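Local coordinates for protein amidohydrolase (Brucella melitensis biovar Abortus, PDB 4F0L) that probably acts as a metal-dependent deaminase of the amidohydrolase superfamily and holds an iron(III) ion in its active site, at residues Asp50-Ser55 against Val423-Val428; Val56-Met61 against Val396-Glu401; His129-Asp134 against Arg183-Asp188; Val166-Ser171 against Ala214-Arg219; Phe324-Asp329 against Asp338-Leu343. All coordinates share one frame; numbering follows the deposited sequence.

Contact 1. Residues Asp50-Ser55 against Val423-Val428; sequences DDERQS and VCDVWV
Strand 52-54, at one edge of a four-stranded sheet, faces strand 422-428 of the long mixed sheet that runs on into the barrel. The backbones stay well apart, with axes 10.2 Å from each other at their closest, so side chains bridge the gap. Strand 422-428 carries a classic beta bulge, Cys424 and Asp425 both facing Ser397. Glu52 is fully stretched, CG anti to the backbone N (chi1 -175°), and meets Trp427 tip to tip. Gln54 has CG beside its backbone N and then bends at chi2 (-75°), which sets its amide almost perpendicular to the indole. Its NE2 and Glu52 OE2 both lie at the edge of that ring, near CH2 and CZ2. The main direct bond runs from Gln54 NE2 to Asp425 OD2, 3.0 Å, met from above the carboxylate plane and well off straight; a weak second one goes to Glu52 OE2. Gln54 OE1 is held by Ser397 OG. Glu52 OE2 and Asp425 OD2 sit 3.9 Å apart, like charges that both salt-bridge to Lys432, which should offset their repulsion. A water links Glu52 and Trp427, donating to Glu52 OE1 at 2.7 Å and accepting from Trp427 NE1 at 2.9 Å.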
# COMPACT_ATOMS: atom_id res chain seq x y z
N ASP B 50 32.83 -16.80 -14.79
CA ASP B 50 32.16 -17.47 -13.68
C ASP B 50 31.27 -16.54 -12.83
O ASP B 50 30.70 -16.98 -11.83
CB ASP B 50 33.21 -18.17 -12.81
CG ASP B 50 33.93 -19.30 -13.56
OD1 ASP B 50 33.27 -19.99 -14.37
OD2 ASP B 50 35.14 -19.49 -13.33
N ASP B 51 31.12 -15.27 -13.23
CA ASP B 51 30.32 -14.32 -12.46
C ASP B 51 28.85 -14.68 -12.56
O ASP B 51 28.39 -15.08 -13.60
CB ASP B 51 30.47 -12.91 -13.00
CG ASP B 51 31.86 -12.35 -12.80
OD1 ASP B 51 32.74 -13.07 -12.31
OD2 ASP B 51 32.06 -11.16 -13.13
N GLU B 52 28.12 -14.57 -11.46
CA GLU B 52 26.68 -14.68 -11.49
C GLU B 52 26.09 -13.35 -11.93
O GLU B 52 26.39 -12.30 -11.36
CB GLU B 52 26.16 -15.04 -10.13
CG GLU B 52 24.67 -15.27 -10.12
CD GLU B 52 24.16 -15.55 -8.72
OE1 GLU B 52 24.98 -15.96 -7.88
OE2 GLU B 52 22.99 -15.32 -8.46
N ARG B 53 25.25 -13.39 -12.95
CA ARG B 53 24.77 -12.18 -13.61
C ARG B 53 23.44 -11.69 -13.04
O ARG B 53 22.51 -12.47 -12.91
CB ARG B 53 24.58 -12.44 -15.11
CG ARG B 53 25.82 -13.00 -15.75
CD ARG B 53 26.57 -11.90 -16.42
NE ARG B 53 26.05 -11.68 -17.77
CZ ARG B 53 26.58 -12.19 -18.86
NH1 ARG B 53 27.67 -12.97 -18.80
NH2 ARG B 53 26.01 -11.94 -20.04
N GLN B 54 23.36 -10.41 -12.72
CA GLN B 54 22.11 -9.82 -12.25
C GLN B 54 21.87 -8.51 -13.03
O GLN B 54 22.81 -7.88 -13.53
CB GLN B 54 22.19 -9.58 -10.73
CG GLN B 54 22.37 -10.85 -9.91
CD GLN B 54 21.09 -11.68 -9.80
OE1 GLN B 54 19.99 -11.15 -9.89
NE2 GLN B 54 21.24 -12.98 -9.56
N SER B 55 20.61 -8.12 -13.15
CA SER B 55 20.24 -6.89 -13.85
C SER B 55 20.39 -5.66 -12.99
O SER B 55 21.03 -4.71 -13.42
CB SER B 55 18.80 -6.98 -14.38
OG SER B 55 18.72 -8.08 -15.27
N VAL B 423 11.30 -7.87 -5.64
CA VAL B 423 12.54 -8.54 -5.15
C VAL B 423 12.77 -9.89 -5.85
O VAL B 423 11.84 -10.71 -5.97
CB VAL B 423 12.49 -8.71 -3.63
CG1 VAL B 423 13.61 -9.63 -3.11
CG2 VAL B 423 12.52 -7.36 -2.95
N CYS B 424 13.97 -10.09 -6.37
CA CYS B 424 14.34 -11.35 -7.02
C CYS B 424 15.22 -12.20 -6.07
O CYS B 424 14.73 -13.06 -5.35
CB CYS B 424 15.01 -11.08 -8.36
SG CYS B 424 15.12 -12.57 -9.38
N ASP B 425 16.53 -11.91 -6.03
CA ASP B 425 17.44 -12.60 -5.12
C ASP B 425 17.84 -11.73 -3.94
O ASP B 425 17.87 -10.50 -4.04
CB ASP B 425 18.69 -13.06 -5.88
CG ASP B 425 18.38 -14.08 -6.97
OD1 ASP B 425 17.24 -14.58 -7.05
OD2 ASP B 425 19.28 -14.40 -7.78
N VAL B 426 18.17 -12.37 -2.83
CA VAL B 426 18.60 -11.65 -1.66
C VAL B 426 19.73 -12.43 -1.01
O VAL B 426 19.60 -13.64 -0.79
CB VAL B 426 17.44 -11.50 -0.65
CG1 VAL B 426 17.92 -10.75 0.58
CG2 VAL B 426 16.18 -10.84 -1.29
N TRP B 427 20.84 -11.74 -0.74
CA TRP B 427 21.98 -12.30 -0.06
C TRP B 427 22.17 -11.67 1.28
O TRP B 427 22.08 -10.44 1.42
CB TRP B 427 23.22 -12.01 -0.83
CG TRP B 427 23.34 -12.63 -2.21
CD1 TRP B 427 24.08 -13.73 -2.59
CD2 TRP B 427 22.71 -12.15 -3.44
NE1 TRP B 427 23.97 -13.96 -3.94
CE2 TRP B 427 23.16 -13.04 -4.51
CE3 TRP B 427 21.84 -11.12 -3.76
CZ2 TRP B 427 22.73 -12.89 -5.82
CZ3 TRP B 427 21.48 -10.93 -5.08
CH2 TRP B 427 21.90 -11.81 -6.09
N VAL B 428 22.51 -12.49 2.27
CA VAL B 428 22.94 -12.02 3.59
C VAL B 428 24.26 -12.73 3.95
O VAL B 428 24.34 -13.97 3.92
CB VAL B 428 21.86 -12.27 4.66
CG1 VAL B 428 22.41 -11.95 6.06
CG2 VAL B 428 20.60 -11.43 4.36
O HOH W 1 25.19 -16.24 -5.18

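Contact 2. Residues Val56-Met61 against Val396-Glu401; sequences VVVAGM and VSLDVE
Val396 starts an antiparallel pairing with strand 56-59, the two strands splayed by twist to 137°. Strand 56-66 runs on into the barrel, where it carries the iron ligand His65, and 395-399 is its antiparallel neighbour in the long mixed sheet. Val396 N gives a bond of 2.9 Å to Val58 O, and Val396 O takes one of 2.9 Å from Val58 N, nearly straight and nearly along the C=O axis: a hydrogen-bonded pair. On the face they share, Val396 CB touches Val58 CG2 at 4.0 Å, while CG2 of Val396 lies against Gly60 CA. Ser397 follows in a non-hydrogen-bonded pair with Val57, CA to CA 4.4 Å; its OG bonds Asp425 N besides Gln54. Leu398 N then donates to Val56 O at 3.0 Å, in the carbonyl plane, and its CD1 meets CG1 of both Val56 and Val58. Beyond, a water continues the ladder, accepting from Val56 N at 2.9 Å and donating to Leu398 O at 2.7 Å. Asp399 turns away, OD1 closing an Asx turn onto Glu401 N. Val400 comes back with CG1 on Val56 CG2, 3.8 Å. Polar bonding here is thus main-chain and water-mediated, shielded by valine and leucine branches with helices 364-379 and 408-417.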
# COMPACT_ATOMS: atom_id res chain seq x y z
N VAL B 56 19.80 -5.67 -11.79
CA VAL B 56 19.76 -4.49 -10.95
C VAL B 56 19.96 -4.90 -9.49
O VAL B 56 19.21 -5.70 -8.98
CB VAL B 56 18.44 -3.73 -11.06
CG1 VAL B 56 18.41 -2.57 -10.06
CG2 VAL B 56 18.23 -3.23 -12.49
N VAL B 57 21.01 -4.36 -8.86
CA VAL B 57 21.41 -4.73 -7.49
C VAL B 57 21.42 -3.47 -6.61
O VAL B 57 21.89 -2.40 -7.03
CB VAL B 57 22.79 -5.42 -7.44
CG1 VAL B 57 23.28 -5.57 -6.00
CG2 VAL B 57 22.70 -6.78 -8.13
N VAL B 58 20.80 -3.60 -5.45
CA VAL B 58 20.70 -2.54 -4.46
C VAL B 58 21.08 -3.10 -3.10
O VAL B 58 21.12 -4.31 -2.90
CB VAL B 58 19.27 -1.93 -4.38
CG1 VAL B 58 18.88 -1.28 -5.72
CG2 VAL B 58 18.22 -2.94 -3.96
N ALA B 59 21.35 -2.20 -2.16
CA ALA B 59 21.71 -2.59 -0.81
C ALA B 59 20.55 -3.29 -0.11
O ALA B 59 19.40 -3.02 -0.43
CB ALA B 59 22.10 -1.35 -0.00
N GLY B 60 20.88 -4.18 0.82
CA GLY B 60 19.93 -4.75 1.72
C GLY B 60 19.40 -3.70 2.69
O GLY B 60 20.12 -2.82 3.13
N MET B 61 18.10 -3.79 2.98
CA MET B 61 17.44 -2.83 3.84
C MET B 61 17.35 -3.39 5.25
O MET B 61 16.91 -4.53 5.46
CB MET B 61 16.03 -2.56 3.32
CG MET B 61 15.23 -1.53 4.09
SD MET B 61 15.86 0.14 3.93
CE MET B 61 15.40 0.36 2.20
N VAL B 396 20.41 -7.06 -2.64
CA VAL B 396 19.14 -7.49 -3.22
C VAL B 396 19.15 -7.25 -4.75
O VAL B 396 19.61 -6.19 -5.21
CB VAL B 396 17.96 -6.67 -2.59
CG1 VAL B 396 16.60 -7.02 -3.20
CG2 VAL B 396 17.92 -6.83 -1.06
N SER B 397 18.68 -8.23 -5.56
CA SER B 397 18.46 -7.97 -6.97
C SER B 397 16.96 -7.81 -7.23
O SER B 397 16.13 -8.44 -6.56
CB SER B 397 19.06 -9.02 -7.87
OG SER B 397 18.34 -10.25 -7.79
N LEU B 398 16.63 -6.93 -8.17
CA LEU B 398 15.26 -6.63 -8.47
C LEU B 398 14.86 -7.26 -9.79
O LEU B 398 15.63 -7.20 -10.76
CB LEU B 398 15.04 -5.11 -8.50
CG LEU B 398 15.27 -4.38 -7.17
CD1 LEU B 398 15.22 -2.88 -7.39
CD2 LEU B 398 14.26 -4.77 -6.07
N ASP B 399 13.65 -7.80 -9.85
CA ASP B 399 13.08 -8.29 -11.11
C ASP B 399 12.60 -7.07 -11.89
O ASP B 399 11.66 -6.39 -11.46
CB ASP B 399 11.92 -9.26 -10.81
CG ASP B 399 11.25 -9.79 -12.08
OD1 ASP B 399 11.22 -9.12 -13.11
OD2 ASP B 399 10.78 -10.92 -12.05
N VAL B 400 13.26 -6.81 -13.02
CA VAL B 400 12.94 -5.67 -13.88
C VAL B 400 12.40 -6.12 -15.25
O VAL B 400 12.51 -5.41 -16.25
CB VAL B 400 14.17 -4.74 -14.08
CG1 VAL B 400 14.49 -4.04 -12.77
CG2 VAL B 400 15.35 -5.51 -14.67
N GLU B 401 11.76 -7.27 -15.24
CA GLU B 401 11.13 -7.82 -16.43
C GLU B 401 10.14 -6.83 -17.05
O GLU B 401 10.09 -6.68 -18.27
CB GLU B 401 10.47 -9.14 -16.04
CG GLU B 401 9.94 -10.01 -17.16
CD GLU B 401 9.62 -11.42 -16.66
OE1 GLU B 401 8.42 -11.70 -16.42
OE2 GLU B 401 10.56 -12.22 -16.44
O HOH W 2 18.14 -7.95 -11.29

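Contact 3. Residues His129-Asp134 against Arg183-Asp188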
# COMPACT_ATOMS: atom_id res chain seq x y z
N HIS B 129 12.52 -6.52 21.57
CA HIS B 129 12.05 -7.76 22.13
C HIS B 129 11.60 -7.63 23.57
O HIS B 129 12.45 -7.48 24.48
CB HIS B 129 13.19 -8.77 22.06
CG HIS B 129 12.86 -10.08 22.71
ND1 HIS B 129 11.83 -10.83 22.30
CD2 HIS B 129 13.45 -10.75 23.78
CE1 HIS B 129 11.78 -11.95 23.05
NE2 HIS B 129 12.77 -11.90 23.96
N TYR B 130 10.30 -7.70 23.81
CA TYR B 130 9.81 -7.56 25.19
C TYR B 130 9.04 -8.75 25.76
O TYR B 130 8.56 -8.68 26.88
CB TYR B 130 9.00 -6.26 25.37
CG TYR B 130 7.78 -6.05 24.50
CD1 TYR B 130 6.56 -6.62 24.83
CD2 TYR B 130 7.83 -5.19 23.42
CE1 TYR B 130 5.43 -6.38 24.05
CE2 TYR B 130 6.70 -4.94 22.64
CZ TYR B 130 5.51 -5.53 22.97
OH TYR B 130 4.40 -5.27 22.19
N LEU B 131 8.92 -9.82 24.99
CA LEU B 131 8.18 -10.97 25.43
C LEU B 131 9.19 -11.91 26.10
O LEU B 131 9.79 -12.78 25.44
CB LEU B 131 7.51 -11.62 24.24
CG LEU B 131 6.67 -12.85 24.52
CD1 LEU B 131 5.61 -12.59 25.59
CD2 LEU B 131 6.06 -13.33 23.19
N HIS B 132 9.39 -11.71 27.40
CA HIS B 132 10.50 -12.34 28.11
C HIS B 132 10.17 -13.59 28.87
O HIS B 132 10.83 -14.60 28.70
CB HIS B 132 11.14 -11.37 29.10
CG HIS B 132 11.75 -10.15 28.46
ND1 HIS B 132 12.69 -10.23 27.50
CD2 HIS B 132 11.56 -8.78 28.72
CE1 HIS B 132 13.08 -8.98 27.15
NE2 HIS B 132 12.37 -8.10 27.89
N HIS B 133 9.19 -13.51 29.77
CA HIS B 133 9.02 -14.52 30.80
C HIS B 133 7.90 -15.47 30.49
O HIS B 133 7.21 -15.34 29.48
CB HIS B 133 8.83 -13.80 32.13
CG HIS B 133 9.94 -12.82 32.44
ND1 HIS B 133 11.24 -13.18 32.44
CD2 HIS B 133 9.90 -11.48 32.80
CE1 HIS B 133 11.98 -12.10 32.76
NE2 HIS B 133 11.16 -11.07 32.98
N ASP B 134 7.69 -16.44 31.37
CA ASP B 134 6.66 -17.46 31.13
C ASP B 134 5.26 -16.85 31.29
O ASP B 134 5.12 -15.67 31.60
CB ASP B 134 6.97 -18.65 32.04
CG ASP B 134 6.24 -19.94 31.66
OD1 ASP B 134 5.39 -19.96 30.74
OD2 ASP B 134 6.50 -20.94 32.36
N ARG B 183 2.91 -8.66 32.88
CA ARG B 183 3.77 -9.53 33.66
C ARG B 183 4.88 -10.26 32.89
O ARG B 183 5.92 -10.55 33.47
CB ARG B 183 2.94 -10.57 34.40
CG ARG B 183 2.23 -11.55 33.50
CD ARG B 183 1.31 -12.45 34.32
NE ARG B 183 0.41 -13.27 33.53
CZ ARG B 183 -0.78 -12.88 33.08
NH1 ARG B 183 -1.26 -11.66 33.31
NH2 ARG B 183 -1.51 -13.75 32.40
N ARG B 184 4.68 -10.59 31.62
CA ARG B 184 5.76 -11.29 30.89
C ARG B 184 6.86 -10.35 30.38
O ARG B 184 7.85 -10.82 29.83
CB ARG B 184 5.20 -12.06 29.70
CG ARG B 184 4.03 -12.97 30.03
CD ARG B 184 3.68 -13.83 28.86
NE ARG B 184 4.68 -14.88 28.59
CZ ARG B 184 4.63 -15.74 27.58
NH1 ARG B 184 3.63 -15.70 26.70
NH2 ARG B 184 5.54 -16.69 27.44
N PHE B 185 6.65 -9.03 30.54
CA PHE B 185 7.55 -8.01 29.96
C PHE B 185 8.49 -7.44 30.99
O PHE B 185 9.48 -6.80 30.64
CB PHE B 185 6.76 -6.82 29.38
CG PHE B 185 5.59 -7.19 28.49
CD1 PHE B 185 5.57 -8.37 27.77
CD2 PHE B 185 4.51 -6.32 28.37
CE1 PHE B 185 4.50 -8.69 26.96
CE2 PHE B 185 3.42 -6.63 27.57
CZ PHE B 185 3.42 -7.83 26.87
N ILE B 186 8.17 -7.66 32.26
CA ILE B 186 8.72 -6.91 33.38
C ILE B 186 10.11 -7.38 33.77
O ILE B 186 10.37 -8.58 33.81
CB ILE B 186 7.78 -7.07 34.62
CG1 ILE B 186 6.42 -6.44 34.36
CG2 ILE B 186 8.38 -6.51 35.92
CD1 ILE B 186 5.46 -6.64 35.52
N ASN B 187 11.00 -6.44 34.04
CA ASN B 187 12.25 -6.73 34.75
C ASN B 187 12.60 -5.56 35.62
O ASN B 187 12.16 -4.43 35.37
CB ASN B 187 13.42 -6.97 33.78
CG ASN B 187 13.33 -8.28 33.08
OD1 ASN B 187 13.45 -9.34 33.70
ND2 ASN B 187 13.18 -8.23 31.74
N ASP B 188 13.44 -5.81 36.63
CA ASP B 188 14.17 -4.72 37.29
C ASP B 188 15.58 -4.64 36.67
O ASP B 188 15.95 -5.52 35.86
CB ASP B 188 14.17 -4.88 38.82
CG ASP B 188 14.92 -6.11 39.31
OD1 ASP B 188 15.72 -6.71 38.57
OD2 ASP B 188 14.76 -6.45 40.50
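One face of the Phe185 ring receives Tyr130 CD1 over its centre, T-shaped, planes at 79° and centroids 4.8 Å apart. The His132 ring has Tyr130 C over one face and Phe185 O at its edge. His133 carries His132 CB over one face and, at its edge, Ile186 O and Asn187 OD1. Leu131 CD1 lies over one face of the Arg184 guanidinium, His133 O at its edge. That oxygen is gripped side-on by Arg184 NE (2.7 Å) and NH2 (3.0 Å); in return Arg184 O accepts from His132 N and His133 N. Segment 129-134 leaves the C-terminal end of barrel strand 122-129, where Tyr130 meets the iron ligand His67; 183-188 runs into helix 189-203. His133 NE2 shares one hydrogen between Ile186 O (2.7 Å) and Asn187 OD1 (3.0 Å), about 130° to each; Arg191 of that helix bonds the first through NH2, the second through NE. With NH1 on the carbonyls of Ala98 and Met101, these Arg184 bonds all end on main-chain oxygens, whose partial negative charge would be expected to offset the buried cation.

Contact 4. Residues Val166-Ser171 against Ala214-Arg219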
# COMPACT_ATOMS: atom_id res chain seq x y z
N VAL B 166 14.11 -5.48 25.59
CA VAL B 166 13.39 -4.33 26.12
C VAL B 166 13.34 -4.30 27.67
O VAL B 166 13.07 -5.34 28.37
CB VAL B 166 11.95 -4.34 25.57
CG1 VAL B 166 11.10 -3.21 26.20
CG2 VAL B 166 11.97 -4.20 24.05
N PHE B 167 13.64 -3.13 28.20
CA PHE B 167 13.49 -2.89 29.61
C PHE B 167 12.13 -2.24 29.82
O PHE B 167 11.84 -1.20 29.23
CB PHE B 167 14.58 -1.98 30.19
CG PHE B 167 14.38 -1.74 31.66
CD1 PHE B 167 14.77 -2.69 32.58
CD2 PHE B 167 13.68 -0.63 32.09
CE1 PHE B 167 14.52 -2.52 33.93
CE2 PHE B 167 13.41 -0.44 33.43
CZ PHE B 167 13.84 -1.39 34.36
N TYR B 168 11.33 -2.85 30.69
CA TYR B 168 9.94 -2.44 30.96
C TYR B 168 9.63 -2.72 32.43
O TYR B 168 9.77 -3.85 32.88
CB TYR B 168 9.02 -3.28 30.09
CG TYR B 168 7.59 -2.80 29.90
CD1 TYR B 168 6.73 -2.59 30.97
CD2 TYR B 168 7.08 -2.62 28.63
CE1 TYR B 168 5.42 -2.17 30.78
CE2 TYR B 168 5.79 -2.20 28.44
CZ TYR B 168 4.98 -1.98 29.52
OH TYR B 168 3.70 -1.58 29.26
N ALA B 169 9.21 -1.70 33.17
CA ALA B 169 8.94 -1.88 34.61
C ALA B 169 7.67 -1.19 35.14
O ALA B 169 7.30 -1.44 36.27
CB ALA B 169 10.15 -1.41 35.40
N HIS B 170 7.03 -0.33 34.35
CA HIS B 170 5.95 0.53 34.84
C HIS B 170 4.86 0.75 33.82
O HIS B 170 5.08 0.63 32.60
CB HIS B 170 6.53 1.86 35.27
CG HIS B 170 7.62 1.70 36.28
ND1 HIS B 170 7.38 1.40 37.56
CD2 HIS B 170 9.00 1.71 36.13
CE1 HIS B 170 8.52 1.27 38.21
NE2 HIS B 170 9.52 1.45 37.33
N SER B 171 3.67 1.04 34.33
CA SER B 171 2.51 1.21 33.50
C SER B 171 2.15 2.69 33.27
O SER B 171 1.14 2.97 32.68
CB SER B 171 1.31 0.51 34.13
OG SER B 171 0.97 1.16 35.35
N ALA B 214 16.73 -1.71 24.79
CA ALA B 214 15.51 -1.04 24.36
C ALA B 214 14.66 -0.69 25.59
O ALA B 214 13.75 -1.41 25.93
CB ALA B 214 14.71 -1.91 23.39
N PRO B 215 14.97 0.45 26.25
CA PRO B 215 13.97 0.96 27.18
C PRO B 215 12.65 1.14 26.46
O PRO B 215 12.60 1.75 25.38
CB PRO B 215 14.55 2.31 27.63
CG PRO B 215 15.65 2.63 26.67
CD PRO B 215 16.15 1.32 26.15
N HIS B 216 11.58 0.59 26.99
CA HIS B 216 10.34 0.52 26.20
C HIS B 216 9.83 1.87 25.75
O HIS B 216 9.57 2.09 24.56
CB HIS B 216 9.25 -0.18 26.97
CG HIS B 216 7.98 -0.32 26.20
ND1 HIS B 216 6.97 0.59 26.30
CD2 HIS B 216 7.59 -1.25 25.26
CE1 HIS B 216 5.97 0.22 25.47
NE2 HIS B 216 6.35 -0.90 24.83
N SER B 217 9.69 2.77 26.70
CA SER B 217 9.11 4.10 26.48
C SER B 217 9.28 4.89 27.75
O SER B 217 9.64 4.32 28.80
CB SER B 217 7.61 3.99 26.19
OG SER B 217 6.95 3.51 27.35
N LEU B 218 8.98 6.17 27.68
CA LEU B 218 9.13 7.01 28.86
C LEU B 218 8.12 6.65 29.96
O LEU B 218 8.39 6.86 31.13
CB LEU B 218 9.05 8.49 28.50
CG LEU B 218 10.19 8.98 27.59
CD1 LEU B 218 9.94 10.43 27.17
CD2 LEU B 218 11.56 8.80 28.23
N ARG B 219 6.98 6.10 29.57
CA ARG B 219 5.96 5.66 30.54
C ARG B 219 6.42 4.46 31.32
O ARG B 219 6.06 4.28 32.49
CB ARG B 219 4.68 5.16 29.83
CG ARG B 219 3.82 6.20 29.19
CD ARG B 219 2.47 5.56 28.89
NE ARG B 219 1.73 6.44 27.99
CZ ARG B 219 0.92 7.41 28.38
NH1 ARG B 219 0.64 7.63 29.67
NH2 ARG B 219 0.35 8.17 27.46
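Tyr168 and His216 lie side by side, and the tyrosine presents its edge: CE2 stands over the centre of the imidazole, 3.6 Å above its plane, the two rings turned 51° apart. Both side chains leave with CG anti to the backbone N, which brings them alongside. Val166 CG1 comes in at the edge of the imidazole, 3.6 Å from His216 CB, and its CG2 touches Ala214 CB at 3.6 Å. Behind these lies the parallel ladder of neighbouring strands in the TIM barrel, Val166 beside Ala214 and Phe167 beside Pro215. Phe167 N donates to Ala214 O at 2.9 Å, from above the carbonyl plane, and His216 N returns 2.9 Å to Phe167 O, in plane. The imidazole's turn is further fixed by a hydrogen bond between its ND1 and Ser217 OG, 3.1 Å. His216 also meets the iron ligand His241 edge-to-face, a second-shell position. Farther along, His170 CB rests on Arg219 O; the ring of His170 bonds to Glu225 through NE2, and the Arg219 guanidinium reaches Asp251 in a salt bridge.

Contact 5. Residues Phe324-Asp329 against Asp338-Leu343; sequences FGIGSD and DELRQL. With FE (Fe (III) ion), chain E.
Phe324 and Leu343 reach for each other tip to tip, CE2 to CD2 at 3.9 Å, while Leu340 CD2 stands at the edge of the same phenyl ring. Leu340 also meets Ile326 at about a right angle, its CD2 4.0 Å from CG2 of the isoleucine. The other branch of Ile326 ends with CD1 on Glu339 CB, 3.9 Å. Glu339 bends at chi2 (-73°) and swings its carboxylate past this apolar patch to the end of the strand. There OE2 takes a water's hydrogen at 2.8 Å, and the same water accepts from Ser328 OG at 2.6 Å; a second water lies between OE2 and Gly327 O. OE1 is bound by Val302 N. Directly after Ser328, Asp329 OD1 ligates the iron at 2.4 Å, alongside His65, His67, His241 and two waters, so Glu339 is linked through water to the two residues just before a metal ligand. This TIM-barrel strand, the ligand at its C-terminal end, packs under helix 336-351, with helix 364-379 on Phe324, Leu340 and Leu343, and strand 296-299 beside it; the second subunit meets Asp338, Arg341 and Gln342.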
# COMPACT_ATOMS: atom_id res chain seq x y z
N PHE B 324 16.90 8.56 8.98
CA PHE B 324 15.80 7.65 9.35
C PHE B 324 15.99 6.24 8.79
O PHE B 324 16.78 6.04 7.85
CB PHE B 324 14.46 8.21 8.85
CG PHE B 324 14.20 7.94 7.39
CD1 PHE B 324 14.75 8.73 6.42
CD2 PHE B 324 13.39 6.86 7.00
CE1 PHE B 324 14.53 8.47 5.07
CE2 PHE B 324 13.17 6.58 5.65
CZ PHE B 324 13.76 7.40 4.68
N GLY B 325 15.28 5.29 9.39
CA GLY B 325 15.06 3.98 8.83
C GLY B 325 13.59 3.55 8.96
O GLY B 325 12.75 4.27 9.55
N ILE B 326 13.29 2.37 8.44
CA ILE B 326 11.94 1.84 8.48
C ILE B 326 11.88 0.50 9.19
O ILE B 326 12.81 -0.32 9.10
CB ILE B 326 11.31 1.67 7.08
CG1 ILE B 326 12.24 0.86 6.15
CG2 ILE B 326 10.95 3.04 6.51
CD1 ILE B 326 11.59 0.45 4.83
N GLY B 327 10.78 0.32 9.91
CA GLY B 327 10.49 -0.92 10.59
C GLY B 327 9.05 -1.37 10.42
O GLY B 327 8.12 -0.57 10.49
N SER B 328 8.88 -2.68 10.24
CA SER B 328 7.54 -3.26 10.07
C SER B 328 6.72 -3.28 11.38
O SER B 328 5.50 -3.35 11.34
CB SER B 328 7.67 -4.67 9.53
OG SER B 328 8.23 -4.66 8.23
N ASP B 329 7.42 -3.26 12.51
CA ASP B 329 6.82 -2.92 13.83
C ASP B 329 5.77 -3.96 14.24
O ASP B 329 6.15 -5.00 14.81
CB ASP B 329 6.29 -1.48 13.83
CG ASP B 329 5.77 -1.02 15.22
OD1 ASP B 329 5.90 -1.77 16.22
OD2 ASP B 329 5.27 0.11 15.33
N ASP B 338 5.83 -0.85 0.44
CA ASP B 338 4.71 -0.49 1.27
C ASP B 338 5.04 0.59 2.29
O ASP B 338 4.28 1.54 2.44
CB ASP B 338 4.16 -1.73 1.95
CG ASP B 338 3.70 -2.76 0.94
OD1 ASP B 338 2.59 -2.64 0.40
OD2 ASP B 338 4.48 -3.65 0.64
N GLU B 339 6.17 0.43 2.99
CA GLU B 339 6.58 1.39 3.97
C GLU B 339 6.98 2.75 3.39
O GLU B 339 6.54 3.82 3.88
CB GLU B 339 7.72 0.86 4.83
CG GLU B 339 7.35 -0.38 5.62
CD GLU B 339 6.42 -0.15 6.81
OE1 GLU B 339 6.08 1.00 7.08
OE2 GLU B 339 6.02 -1.16 7.46
N LEU B 340 7.80 2.73 2.36
CA LEU B 340 8.30 3.97 1.79
C LEU B 340 7.16 4.71 1.11
O LEU B 340 7.06 5.97 1.20
CB LEU B 340 9.44 3.70 0.81
CG LEU B 340 10.72 3.15 1.45
CD1 LEU B 340 11.82 2.96 0.39
CD2 LEU B 340 11.19 4.06 2.60
N ARG B 341 6.33 3.99 0.37
CA ARG B 341 5.18 4.61 -0.28
C ARG B 341 4.30 5.28 0.77
O ARG B 341 3.88 6.43 0.59
CB ARG B 341 4.42 3.55 -1.06
CG ARG B 341 3.30 4.03 -1.88
CD ARG B 341 2.87 2.98 -2.91
NE ARG B 341 2.30 1.80 -2.28
CZ ARG B 341 2.84 0.58 -2.26
NH1 ARG B 341 2.20 -0.40 -1.63
NH2 ARG B 341 3.99 0.29 -2.84
N GLN B 342 3.99 4.56 1.84
CA GLN B 342 3.15 5.12 2.91
C GLN B 342 3.78 6.37 3.55
O GLN B 342 3.09 7.37 3.79
CB GLN B 342 2.81 4.07 3.96
CG GLN B 342 2.03 4.56 5.18
CD GLN B 342 0.69 5.15 4.84
OE1 GLN B 342 0.03 4.67 3.92
NE2 GLN B 342 0.29 6.24 5.53
N LEU B 343 5.10 6.34 3.78
CA LEU B 343 5.78 7.52 4.27
C LEU B 343 5.56 8.73 3.34
O LEU B 343 5.05 9.78 3.78
CB LEU B 343 7.27 7.24 4.45
CG LEU B 343 8.15 8.40 4.89
CD1 LEU B 343 7.68 9.03 6.19
CD2 LEU B 343 9.61 7.91 4.94
FE FE E . 6.85 -0.88 18.28
O HOH W 3 5.24 -0.49 9.85
O HOH W 4 6.58 -3.68 6.43
O HOH W 5 5.51 0.75 17.74
O HOH W 6 4.81 -1.30 19.21

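In the fold
From the N terminus, the chain passes through 50-55 and 56-61 in succession, and both wait for the C-terminal part to return. Contact 2 closes at 396-401, then contact 1 at 423-428, so contact 1 is the outermost loop with contact 2 just within it. These two touch through Ser397, tying the small N-terminal sheet and strand 56-66 to the late strands of the long mixed sheet. Inside them, contacts 3 and 4 cross, 166-171 falling between 129-134 and 183-188; they meet at Val166, toward the far end of that sheet, centres about 38 and 37 Å from contact 2. Contact 5, also within both outer loops, follows contacts 3 and 4 in series; Met61 of contact 2 packs on its Ile326.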